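Local atomic coordinates of endosialidase (Enterobacteria phage phi92, PDB entry 4HIZ), a protein that probably degrades polysialic acid as a trimeric phage enzyme, cleaving alpha-2,8 and alpha-2,9 linkages within the sialic acid polymer. Residues A[456-461]-A[518-523]. Numbering follows the deposited sequence.
Sequences FNITDQ and YSYRLK
Y520 swings CG anti to its backbone N (chi1 -178°), which carries the ring across to strand 456-460, while I458 folds CG1 between its N and carbonyl carbon (chi1 47°) and extends CD1 over that ring. Both strands lie in the catalytic beta-propeller region but in separate sheets: 516-523 in a four-stranded antiparallel sheet, 456-460 in a mixed sheet that also takes in 61-64 and other strands of the N-terminal part. No direct hydrogen bond joins the two segments; the nearest CA atoms, of T459 and Y520, are 8.5 Å apart, a spacing bridged by side chains rather than by backbone pairing. The methyl CD1 of I458 sits 3.7 Å from the centroid of the Y520 ring, 13° off the ring normal, a CH-pi contact over one face. Isoleucine suits this place because its longer, apolar branch ends in a methyl that can lie over the centre of the ring. T459 adds a looser, oblique contact, its methyl CG2 lying 4.4 Å from Y520 CD1. Threonine offers a methyl to the aromatic and a hydroxyl to a polar partner: T459 OG1 accepts a hydrogen bond of 3.1 Å from Q461 NE2, almost in the plane of that amide. The amide oxygen, OE1, hydrogen-bonds to T436 OG1 on the adjoining strand 435-442. F69 packs against both I458 and Y520. Tyrosine fits where apolar packing borders a backbone carbonyl, since its hydroxyl reaches a water: one molecule lies 2.8 Å from Y520 OH and donates a 2.9 Å hydrogen bond to I458 O.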
loop_
_atom_site.group_PDB
_atom_site.type_symbol
_atom_site.label_atom_id
_atom_site.label_comp_id
_atom_site.label_asym_id
_atom_site.label_seq_id
_atom_site.Cartn_x
_atom_site.Cartn_y
_atom_site.Cartn_z
ATOM N N PHE A 456 25.947 21.865 -14.592
ATOM C CA PHE A 456 24.804 21.436 -15.385
ATOM C C PHE A 456 23.581 21.275 -14.489
ATOM O O PHE A 456 23.613 20.509 -13.535
ATOM C CB PHE A 456 25.103 20.060 -16.005
ATOM C CG PHE A 456 26.254 20.055 -16.988
ATOM C CD1 PHE A 456 26.013 20.269 -18.350
ATOM C CD2 PHE A 456 27.554 19.736 -16.567
ATOM C CE1 PHE A 456 27.053 20.242 -19.281
ATOM C CE2 PHE A 456 28.604 19.704 -17.486
ATOM C CZ PHE A 456 28.356 19.938 -18.835
ATOM N N ASN A 457 22.505 21.995 -14.810
ATOM C CA ASN A 457 21.197 21.763 -14.182
ATOM C C ASN A 457 20.611 20.497 -14.811
ATOM O O ASN A 457 20.254 20.498 -16.009
ATOM C CB ASN A 457 20.316 23.003 -14.451
ATOM C CG ASN A 457 18.904 22.890 -13.877
ATOM O OD1 ASN A 457 18.591 22.067 -12.965
ATOM N ND2 ASN A 457 18.030 23.697 -14.428
ATOM N N ILE A 458 20.574 19.416 -14.024
ATOM C CA ILE A 458 20.210 18.081 -14.534
ATOM C C ILE A 458 18.781 17.636 -14.165
ATOM O O ILE A 458 18.243 16.694 -14.772
ATOM C CB ILE A 458 21.195 17.025 -14.012
ATOM C CG1 ILE A 458 21.433 17.180 -12.489
ATOM C CG2 ILE A 458 22.534 17.208 -14.729
ATOM C CD1 ILE A 458 22.042 15.904 -11.857
ATOM N N THR A 459 18.187 18.289 -13.160
ATOM C CA THR A 459 16.803 17.988 -12.737
ATOM C C THR A 459 16.337 19.136 -11.848
ATOM O O THR A 459 17.178 19.853 -11.301
ATOM C CB THR A 459 16.695 16.625 -11.970
ATOM O OG1 THR A 459 15.362 16.478 -11.462
ATOM C CG2 THR A 459 17.662 16.582 -10.780
ATOM N N ASP A 460 15.019 19.357 -11.763
ATOM C CA ASP A 460 14.465 20.376 -10.880
ATOM C C ASP A 460 13.513 19.717 -9.889
ATOM O O ASP A 460 12.661 18.880 -10.281
ATOM C CB ASP A 460 13.605 21.388 -11.663
ATOM C CG ASP A 460 14.416 22.396 -12.495
ATOM O OD1 ASP A 460 15.661 22.401 -12.435
ATOM O OD2 ASP A 460 13.763 23.214 -13.204
ATOM N N GLN A 461 13.595 20.162 -8.643
ATOM C CA GLN A 461 12.787 19.678 -7.529
ATOM C C GLN A 461 11.698 20.707 -7.210
ATOM O O GLN A 461 11.576 21.725 -7.903
ATOM C CB GLN A 461 13.708 19.490 -6.305
ATOM C CG GLN A 461 14.404 18.125 -6.349
ATOM C CD GLN A 461 15.103 17.847 -7.671
ATOM O OE1 GLN A 461 16.155 18.456 -7.983
ATOM N NE2 GLN A 461 14.534 16.912 -8.466
ATOM N N TYR A 518 14.825 11.295 -3.305
ATOM C CA TYR A 518 14.923 10.987 -4.730
ATOM C C TYR A 518 16.317 10.458 -5.023
ATOM O O TYR A 518 17.272 10.760 -4.292
ATOM C CB TYR A 518 14.689 12.259 -5.576
ATOM C CG TYR A 518 13.274 12.804 -5.392
ATOM C CD1 TYR A 518 12.942 13.576 -4.263
ATOM C CD2 TYR A 518 12.282 12.501 -6.326
ATOM C CE1 TYR A 518 11.642 14.047 -4.072
ATOM C CE2 TYR A 518 10.966 12.996 -6.160
ATOM C CZ TYR A 518 10.655 13.724 -5.029
ATOM O OH TYR A 518 9.370 14.194 -4.820
ATOM N N SER A 519 16.427 9.670 -6.099
ATOM C CA SER A 519 17.728 9.170 -6.550
ATOM C C SER A 519 17.924 9.500 -8.027
ATOM O O SER A 519 17.082 9.120 -8.873
ATOM C CB SER A 519 17.751 7.664 -6.351
ATOM O OG SER A 519 18.903 7.091 -6.965
ATOM N N TYR A 520 18.996 10.231 -8.337
ATOM C CA TYR A 520 19.346 10.485 -9.724
ATOM C C TYR A 520 20.407 9.454 -10.080
ATOM O O TYR A 520 21.530 9.461 -9.509
ATOM C CB TYR A 520 19.915 11.895 -9.882
ATOM C CG TYR A 520 20.251 12.244 -11.302
ATOM C CD1 TYR A 520 19.260 12.704 -12.189
ATOM C CD2 TYR A 520 21.559 12.117 -11.779
ATOM C CE1 TYR A 520 19.592 13.036 -13.524
ATOM C CE2 TYR A 520 21.887 12.452 -13.091
ATOM C CZ TYR A 520 20.923 12.921 -13.948
ATOM O OH TYR A 520 21.308 13.253 -15.245
ATOM N N ARG A 521 20.059 8.535 -10.987
ATOM C CA ARG A 521 20.937 7.408 -11.311
ATOM C C ARG A 521 21.561 7.709 -12.679
ATOM O O ARG A 521 20.843 7.851 -13.695
ATOM C CB ARG A 521 20.132 6.105 -11.381
ATOM C CG ARG A 521 21.032 4.911 -11.696
ATOM C CD ARG A 521 20.242 3.563 -11.756
ATOM N NE ARG A 521 19.514 3.382 -13.011
ATOM C CZ ARG A 521 18.985 2.206 -13.369
ATOM N NH1 ARG A 521 19.019 1.177 -12.532
ATOM N NH2 ARG A 521 18.364 2.077 -14.545
ATOM N N LEU A 522 22.889 7.831 -12.679
ATOM C CA LEU A 522 23.663 8.303 -13.827
ATOM C C LEU A 522 24.596 7.207 -14.353
ATOM O O LEU A 522 25.410 6.620 -13.590
ATOM C CB LEU A 522 24.519 9.536 -13.419
ATOM C CG LEU A 522 25.466 10.043 -14.520
ATOM C CD1 LEU A 522 24.682 10.623 -15.693
ATOM C CD2 LEU A 522 26.378 11.152 -13.942
ATOM N N LYS A 523 24.513 6.918 -15.650
ATOM C CA LYS A 523 25.431 5.949 -16.283
ATOM C C LYS A 523 26.869 6.469 -16.288
ATOM O O LYS A 523 27.137 7.582 -16.753
ATOM C CB LYS A 523 24.946 5.670 -17.718
ATOM C CG LYS A 523 25.886 4.842 -18.583
ATOM C CD LYS A 523 25.137 4.489 -19.880
ATOM C CE LYS A 523 25.958 3.616 -20.813
ATOM N NZ LYS A 523 27.237 4.273 -21.145
HETATM O O HOH W 1 19.470 14.894 -16.617
#